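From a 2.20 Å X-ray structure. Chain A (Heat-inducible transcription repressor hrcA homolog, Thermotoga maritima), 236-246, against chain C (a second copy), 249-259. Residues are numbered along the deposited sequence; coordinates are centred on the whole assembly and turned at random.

Chain A (236-246) LENLLKDETLT
Chain C, residues 249-259: DIRNLLEEVKD

The contact centres on R251(C), whose side chain is extended (chi1 m, chi2 to chi4 near 180°). Its CA-to-CB bond points sideways to chain A, but the end of the side chain comes nearer and reaches the C-terminal end of helix 236-241. There, R251(C) NE donates to L240(A) O at 2.8 Å, and R251(C) NH2 makes a weak bond of 3.3 Å to the same O. The guanidinium suits this place because several carbonyls gather here as the helix gives way to a type I turn, D242(A) to L245(A). Water 1 accepts from R251(C) NH2 at 2.9 Å and lies 2.9 Å from both L239(A) O and D242(A) O, either able to accept from it, though more acceptors than protons are in reach. Water 2 donates to L245(A) O at 2.6 Å and accepts weakly from R251(C) NH2 at 3.4 Å. The CA-to-CB bond of D242(A) (chi1 t) points away from chain C, and its carboxylate braces the turn, OD1 accepting from T244(A) OG1 at 2.6 Å and T244(A) N at 3.1 Å.

Beside this polar site, L240(A) (m, t) packs its CD1 3.7 Å from CD1 of L254(C) (m, t) and 4.0 Å from CG2 of I250(C) (m, t), three buried aliphatic side chains. The axes of helices 236-241 and 249-256 approach to 10.6 Å, with 117° between their N-to-C directions; CA atoms of L240(A) and R251(C) are 6.9 Å apart. At the margin, K241(A) NZ lies 4.5 Å from K258(C) NZ, like charges at an exposed edge. The stretches bury 372 Å² in total.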

ATOM      1  N   LEU A 236     -15.813 -11.869  -4.120  1.00 19.52           N
ATOM      2  CA  LEU A 236     -16.536 -12.965  -4.798  1.00 19.87           C
ATOM      3  C   LEU A 236     -15.691 -13.603  -5.908  1.00 19.83           C
ATOM      4  O   LEU A 236     -15.690 -14.829  -6.093  1.00 19.71           O
ATOM      5  CB  LEU A 236     -17.866 -12.483  -5.349  1.00 19.75           C
ATOM      6  CG  LEU A 236     -18.641 -13.500  -6.198  1.00 22.13           C
ATOM      7  CD1 LEU A 236     -18.865 -14.806  -5.435  1.00 22.82           C
ATOM      8  CD2 LEU A 236     -19.960 -12.851  -6.654  1.00 22.96           C
ATOM      9  N   GLU A 237     -14.946 -12.755  -6.597  1.00 19.57           N
ATOM     10  CA  GLU A 237     -14.019 -13.142  -7.645  1.00 20.56           C
ATOM     11  C   GLU A 237     -12.962 -14.149  -7.202  1.00 20.05           C
ATOM     12  O   GLU A 237     -12.583 -15.023  -7.989  1.00 18.87           O
ATOM     13  CB  GLU A 237     -13.337 -11.876  -8.183  1.00 21.63           C
ATOM     14  CG  GLU A 237     -12.302 -12.102  -9.254  1.00 25.89           C
ATOM     15  CD  GLU A 237     -11.945 -10.822  -9.983  1.00 32.21           C
ATOM     16  OE1 GLU A 237     -11.924  -9.741  -9.330  1.00 37.04           O
ATOM     17  OE2 GLU A 237     -11.686 -10.900 -11.211  1.00 35.54           O
ATOM     18  N   ASN A 238     -12.499 -14.040  -5.951  1.00 19.41           N
ATOM     19  CA  ASN A 238     -11.517 -14.984  -5.408  1.00 19.21           C
ATOM     20  C   ASN A 238     -12.054 -16.408  -5.359  1.00 19.61           C
ATOM     21  O   ASN A 238     -11.336 -17.350  -5.627  1.00 19.63           O
ATOM     22  CB  ASN A 238     -11.069 -14.570  -4.007  1.00 18.84           C
ATOM     23  CG  ASN A 238     -10.449 -13.178  -3.971  1.00 18.96           C
ATOM     24  OD1 ASN A 238      -9.690 -12.816  -4.851  1.00 19.04           O
ATOM     25  ND2 ASN A 238     -10.782 -12.398  -2.946  1.00 19.34           N
ATOM     26  N   LEU A 239     -13.317 -16.573  -5.001  1.00 19.97           N
ATOM     27  CA  LEU A 239     -13.913 -17.907  -4.943  1.00 20.12           C
ATOM     28  C   LEU A 239     -13.956 -18.589  -6.307  1.00 20.65           C
ATOM     29  O   LEU A 239     -13.789 -19.811  -6.395  1.00 19.55           O
ATOM     30  CB  LEU A 239     -15.312 -17.853  -4.357  1.00 19.49           C
ATOM     31  CG  LEU A 239     -15.347 -17.327  -2.937  1.00 19.69           C
ATOM     32  CD1 LEU A 239     -16.759 -17.464  -2.386  1.00 20.73           C
ATOM     33  CD2 LEU A 239     -14.298 -18.027  -2.049  1.00 19.33           C
ATOM     34  N   LEU A 240     -14.150 -17.795  -7.361  1.00 21.91           N
ATOM     35  CA  LEU A 240     -14.163 -18.303  -8.735  1.00 23.18           C
ATOM     36  C   LEU A 240     -12.788 -18.690  -9.287  1.00 24.29           C
ATOM     37  O   LEU A 240     -12.700 -19.462 -10.240  1.00 24.21           O
ATOM     38  CB  LEU A 240     -14.767 -17.262  -9.668  1.00 23.96           C
ATOM     39  CG  LEU A 240     -16.137 -16.703  -9.319  1.00 24.92           C
ATOM     40  CD1 LEU A 240     -16.405 -15.501 -10.204  1.00 27.03           C
ATOM     41  CD2 LEU A 240     -17.185 -17.765  -9.529  1.00 26.93           C
ATOM     42  N   LYS A 241     -11.717 -18.134  -8.734  1.00 25.33           N
ATOM     43  CA  LYS A 241     -10.364 -18.481  -9.188  1.00 26.99           C
ATOM     44  C   LYS A 241      -9.836 -19.731  -8.500  1.00 27.09           C
ATOM     45  O   LYS A 241      -8.848 -20.310  -8.933  1.00 27.54           O
ATOM     46  CB  LYS A 241      -9.385 -17.331  -8.918  1.00 27.44           C
ATOM     47  CG  LYS A 241      -9.436 -16.225  -9.923  1.00 28.93           C
ATOM     48  CD  LYS A 241      -8.541 -16.508 -11.130  1.00 31.35           C
ATOM     49  CE  LYS A 241      -8.107 -15.222 -11.797  1.00 31.73           C
ATOM     50  NZ  LYS A 241      -8.884 -14.062 -11.278  1.00 31.48           N
ATOM     51  N   ASP A 242     -10.501 -20.135  -7.432  1.00 27.59           N
ATOM     52  CA  ASP A 242     -10.081 -21.276  -6.626  1.00 28.20           C
ATOM     53  C   ASP A 242     -10.560 -22.639  -7.171  1.00 28.02           C
ATOM     54  O   ASP A 242     -11.744 -22.996  -7.079  1.00 27.10           O
ATOM     55  CB  ASP A 242     -10.592 -21.063  -5.206  1.00 28.61           C
ATOM     56  CG  ASP A 242      -9.913 -21.943  -4.218  1.00 31.40           C
ATOM     57  OD1 ASP A 242      -9.462 -23.036  -4.640  1.00 33.25           O
ATOM     58  OD2 ASP A 242      -9.781 -21.622  -3.005  1.00 34.62           O
ATOM     59  N   GLU A 243      -9.606 -23.420  -7.676  1.00 28.42           N
ATOM     60  CA  GLU A 243      -9.885 -24.664  -8.387  1.00 28.72           C
ATOM     61  C   GLU A 243     -10.521 -25.732  -7.517  1.00 27.95           C
ATOM     62  O   GLU A 243     -11.109 -26.670  -8.028  1.00 27.87           O
ATOM     63  CB  GLU A 243      -8.601 -25.230  -9.027  1.00 29.36           C
ATOM     64  CG  GLU A 243      -8.793 -25.750 -10.448  1.00 32.66           C
ATOM     65  CD  GLU A 243      -9.180 -27.233 -10.537  1.00 37.06           C
ATOM     66  OE1 GLU A 243      -8.710 -28.068  -9.717  1.00 40.57           O
ATOM     67  OE2 GLU A 243      -9.944 -27.579 -11.470  1.00 40.05           O
ATOM     68  N   THR A 244     -10.398 -25.586  -6.203  1.00 27.62           N
ATOM     69  CA  THR A 244     -10.994 -26.524  -5.262  1.00 27.13           C
ATOM     70  C   THR A 244     -12.490 -26.313  -5.040  1.00 25.90           C
ATOM     71  O   THR A 244     -13.115 -27.126  -4.371  1.00 26.14           O
ATOM     72  CB  THR A 244     -10.232 -26.464  -3.898  1.00 27.93           C
ATOM     73  OG1 THR A 244     -10.255 -25.127  -3.346  1.00 29.21           O
ATOM     74  CG2 THR A 244      -8.732 -26.751  -4.106  1.00 27.97           C
ATOM     75  N   LEU A 245     -13.069 -25.244  -5.596  1.00 23.65           N
ATOM     76  CA  LEU A 245     -14.481 -24.934  -5.393  1.00 22.22           C
ATOM     77  C   LEU A 245     -15.238 -25.105  -6.703  1.00 21.61           C
ATOM     78  O   LEU A 245     -14.700 -24.828  -7.788  1.00 22.16           O
ATOM     79  CB  LEU A 245     -14.648 -23.501  -4.858  1.00 21.67           C
ATOM     80  CG  LEU A 245     -14.067 -23.181  -3.482  1.00 21.55           C
ATOM     81  CD1 LEU A 245     -14.191 -21.683  -3.156  1.00 22.29           C
ATOM     82  CD2 LEU A 245     -14.721 -24.022  -2.386  1.00 22.43           C
ATOM     83  N   THR A 246     -16.477 -25.577  -6.621  1.00 20.37           N
ATOM     84  CA  THR A 246     -17.310 -25.730  -7.809  1.00 19.60           C
ATOM     85  C   THR A 246     -18.328 -24.601  -7.860  1.00 18.89           C
ATOM     86  O   THR A 246     -18.515 -23.881  -6.889  1.00 18.80           O
ATOM     87  CB  THR A 246     -18.069 -27.068  -7.798  1.00 19.59           C
ATOM     88  OG1 THR A 246     -18.941 -27.110  -6.663  1.00 18.37           O
ATOM     89  CG2 THR A 246     -17.115 -28.276  -7.635  1.00 20.68           C
TER
ATOM     90  N   ASP C 249     -17.212 -20.801 -18.195  1.00 15.56           N
ATOM     91  CA  ASP C 249     -17.661 -19.634 -18.950  1.00 15.54           C
ATOM     92  C   ASP C 249     -17.407 -18.344 -18.185  1.00 14.95           C
ATOM     93  O   ASP C 249     -16.942 -17.356 -18.756  1.00 13.50           O
ATOM     94  CB  ASP C 249     -19.161 -19.694 -19.255  1.00 15.90           C
ATOM     95  CG  ASP C 249     -19.548 -20.823 -20.210  1.00 18.70           C
ATOM     96  OD1 ASP C 249     -18.765 -21.195 -21.126  1.00 21.25           O
ATOM     97  OD2 ASP C 249     -20.670 -21.374 -20.133  1.00 21.87           O
ATOM     98  N   ILE C 250     -17.739 -18.348 -16.898  1.00 14.71           N
ATOM     99  CA  ILE C 250     -17.611 -17.149 -16.092  1.00 15.01           C
ATOM    100  C   ILE C 250     -16.122 -16.817 -15.916  1.00 14.69           C
ATOM    101  O   ILE C 250     -15.746 -15.662 -16.033  1.00 15.19           O
ATOM    102  CB  ILE C 250     -18.334 -17.314 -14.736  1.00 15.52           C
ATOM    103  CG1 ILE C 250     -19.853 -17.370 -14.965  1.00 16.22           C
ATOM    104  CG2 ILE C 250     -17.978 -16.172 -13.796  1.00 16.09           C
ATOM    105  CD1 ILE C 250     -20.628 -17.938 -13.792  1.00 16.90           C
ATOM    106  N   ARG C 251     -15.285 -17.821 -15.683  1.00 13.55           N
ATOM    107  CA  ARG C 251     -13.841 -17.594 -15.607  1.00 13.64           C
ATOM    108  C   ARG C 251     -13.299 -16.956 -16.883  1.00 13.57           C
ATOM    109  O   ARG C 251     -12.539 -15.998 -16.826  1.00 12.76           O
ATOM    110  CB  ARG C 251     -13.089 -18.893 -15.357  1.00 13.13           C
ATOM    111  CG  ARG C 251     -13.072 -19.349 -13.923  1.00 13.77           C
ATOM    112  CD  ARG C 251     -12.591 -20.770 -13.770  1.00 13.95           C
ATOM    113  NE  ARG C 251     -12.586 -21.191 -12.377  1.00 14.75           N
ATOM    114  CZ  ARG C 251     -12.300 -22.420 -11.979  1.00 15.07           C
ATOM    115  NH1 ARG C 251     -12.028 -23.371 -12.862  1.00 14.85           N
ATOM    116  NH2 ARG C 251     -12.300 -22.705 -10.687  1.00 15.57           N
ATOM    117  N   ASN C 252     -13.698 -17.513 -18.024  1.00 13.50           N
ATOM    118  CA  ASN C 252     -13.258 -17.037 -19.333  1.00 13.88           C
ATOM    119  C   ASN C 252     -13.617 -15.570 -19.549  1.00 14.63           C
ATOM    120  O   ASN C 252     -12.792 -14.798 -20.007  1.00 15.03           O
ATOM    121  CB  ASN C 252     -13.842 -17.928 -20.448  1.00 13.83           C
ATOM    122  CG  ASN C 252     -13.115 -19.242 -20.581  1.00 13.22           C
ATOM    123  OD1 ASN C 252     -11.955 -19.352 -20.220  1.00 13.67           O
ATOM    124  ND2 ASN C 252     -13.789 -20.247 -21.110  1.00 16.70           N
ATOM    125  N   LEU C 253     -14.825 -15.180 -19.159  1.00 15.24           N
ATOM    126  CA  LEU C 253     -15.267 -13.800 -19.253  1.00 15.90           C
ATOM    127  C   LEU C 253     -14.398 -12.882 -18.398  1.00 16.46           C
ATOM    128  O   LEU C 253     -14.060 -11.774 -18.797  1.00 15.86           O
ATOM    129  CB  LEU C 253     -16.711 -13.682 -18.770  1.00 16.07           C
ATOM    130  CG  LEU C 253     -17.713 -12.692 -19.366  1.00 17.09           C
ATOM    131  CD1 LEU C 253     -18.389 -11.921 -18.264  1.00 16.36           C
ATOM    132  CD2 LEU C 253     -17.155 -11.783 -20.454  1.00 17.07           C
ATOM    133  N   LEU C 254     -14.090 -13.328 -17.195  1.00 17.00           N
ATOM    134  CA  LEU C 254     -13.286 -12.530 -16.281  1.00 17.99           C
ATOM    135  C   LEU C 254     -11.874 -12.304 -16.831  1.00 18.35           C
ATOM    136  O   LEU C 254     -11.322 -11.228 -16.660  1.00 18.32           O
ATOM    137  CB  LEU C 254     -13.253 -13.175 -14.896  1.00 17.83           C
ATOM    138  CG  LEU C 254     -14.597 -13.192 -14.156  1.00 18.36           C
ATOM    139  CD1 LEU C 254     -14.418 -13.857 -12.816  1.00 19.52           C
ATOM    140  CD2 LEU C 254     -15.199 -11.789 -13.972  1.00 19.40           C
ATOM    141  N   GLU C 255     -11.317 -13.292 -17.521  1.00 19.36           N
ATOM    142  CA  GLU C 255     -10.010 -13.140 -18.167  1.00 20.74           C
ATOM    143  C   GLU C 255     -10.100 -12.221 -19.404  1.00 21.01           C
ATOM    144  O   GLU C 255      -9.298 -11.297 -19.545  1.00 20.82           O
ATOM    145  CB  GLU C 255      -9.420 -14.499 -18.569  1.00 20.94           C
ATOM    146  CG  GLU C 255      -7.889 -14.542 -18.601  1.00 23.87           C
ATOM    147  CD  GLU C 255      -7.339 -15.840 -19.195  1.00 27.04           C
ATOM    148  OE1 GLU C 255      -6.405 -16.434 -18.605  1.00 30.03           O
ATOM    149  OE2 GLU C 255      -7.836 -16.281 -20.259  1.00 30.45           O
ATOM    150  N   GLU C 256     -11.077 -12.466 -20.277  1.00 21.20           N
ATOM    151  CA  GLU C 256     -11.180 -11.740 -21.547  1.00 22.16           C
ATOM    152  C   GLU C 256     -11.453 -10.263 -21.345  1.00 22.45           C
ATOM    153  O   GLU C 256     -10.964  -9.425 -22.097  1.00 22.69           O
ATOM    154  CB  GLU C 256     -12.277 -12.336 -22.444  1.00 22.51           C
ATOM    155  CG  GLU C 256     -11.967 -13.728 -22.982  1.00 24.51           C
ATOM    156  CD  GLU C 256     -10.686 -13.779 -23.805  1.00 27.67           C
ATOM    157  OE1 GLU C 256     -10.057 -14.865 -23.869  1.00 30.39           O
ATOM    158  OE2 GLU C 256     -10.312 -12.736 -24.393  1.00 28.29           O
ATOM    159  N   VAL C 257     -12.228  -9.953 -20.317  1.00 22.93           N
ATOM    160  CA  VAL C 257     -12.568  -8.578 -19.967  1.00 23.51           C
ATOM    161  C   VAL C 257     -11.318  -7.732 -19.619  1.00 23.93           C
ATOM    162  O   VAL C 257     -11.371  -6.513 -19.669  1.00 24.20           O
ATOM    163  CB  VAL C 257     -13.688  -8.569 -18.852  1.00 23.52           C
ATOM    164  CG1 VAL C 257     -13.305  -7.810 -17.601  1.00 23.92           C
ATOM    165  CG2 VAL C 257     -14.974  -8.053 -19.425  1.00 23.62           C
ATOM    166  N   LYS C 258     -10.197  -8.375 -19.294  1.00 24.45           N
ATOM    167  CA  LYS C 258      -8.925  -7.665 -19.101  1.00 24.92           C
ATOM    168  C   LYS C 258      -8.299  -7.172 -20.412  1.00 24.85           C
ATOM    169  O   LYS C 258      -7.547  -6.205 -20.400  1.00 24.43           O
ATOM    170  CB  LYS C 258      -7.902  -8.550 -18.383  1.00 25.21           C
ATOM    171  CG  LYS C 258      -8.210  -8.815 -16.904  1.00 26.52           C
ATOM    172  CD  LYS C 258      -7.319  -9.954 -16.365  1.00 28.25           C
ATOM    173  CE  LYS C 258      -7.920 -10.645 -15.138  1.00 29.31           C
ATOM    174  NZ  LYS C 258      -7.298 -11.997 -14.918  1.00 31.03           N
ATOM    175  N   ASP C 259      -8.576  -7.859 -21.524  1.00 24.95           N
ATOM    176  CA  ASP C 259      -8.092  -7.450 -22.847  1.00 25.01           C
ATOM    177  C   ASP C 259      -8.815  -6.175 -23.268  1.00 25.22           C
ATOM    178  O   ASP C 259      -9.962  -6.205 -23.748  1.00 24.67           O
ATOM    179  CB  ASP C 259      -8.302  -8.562 -23.882  1.00 25.04           C
ATOM    180  CG  ASP C 259      -7.595  -8.282 -25.216  1.00 25.37           C
ATOM    181  OD1 ASP C 259      -7.464  -9.226 -26.024  1.00 24.63           O
ATOM    182  OD2 ASP C 259      -7.136  -7.164 -25.547  1.00 26.20           O
TER
HETATM  183  O   HOH W   1     -13.940 -21.766  -8.535  1.00 27.31           O
HETATM  184  O   HOH W   2     -13.484 -25.756  -9.887  1.00 40.74           O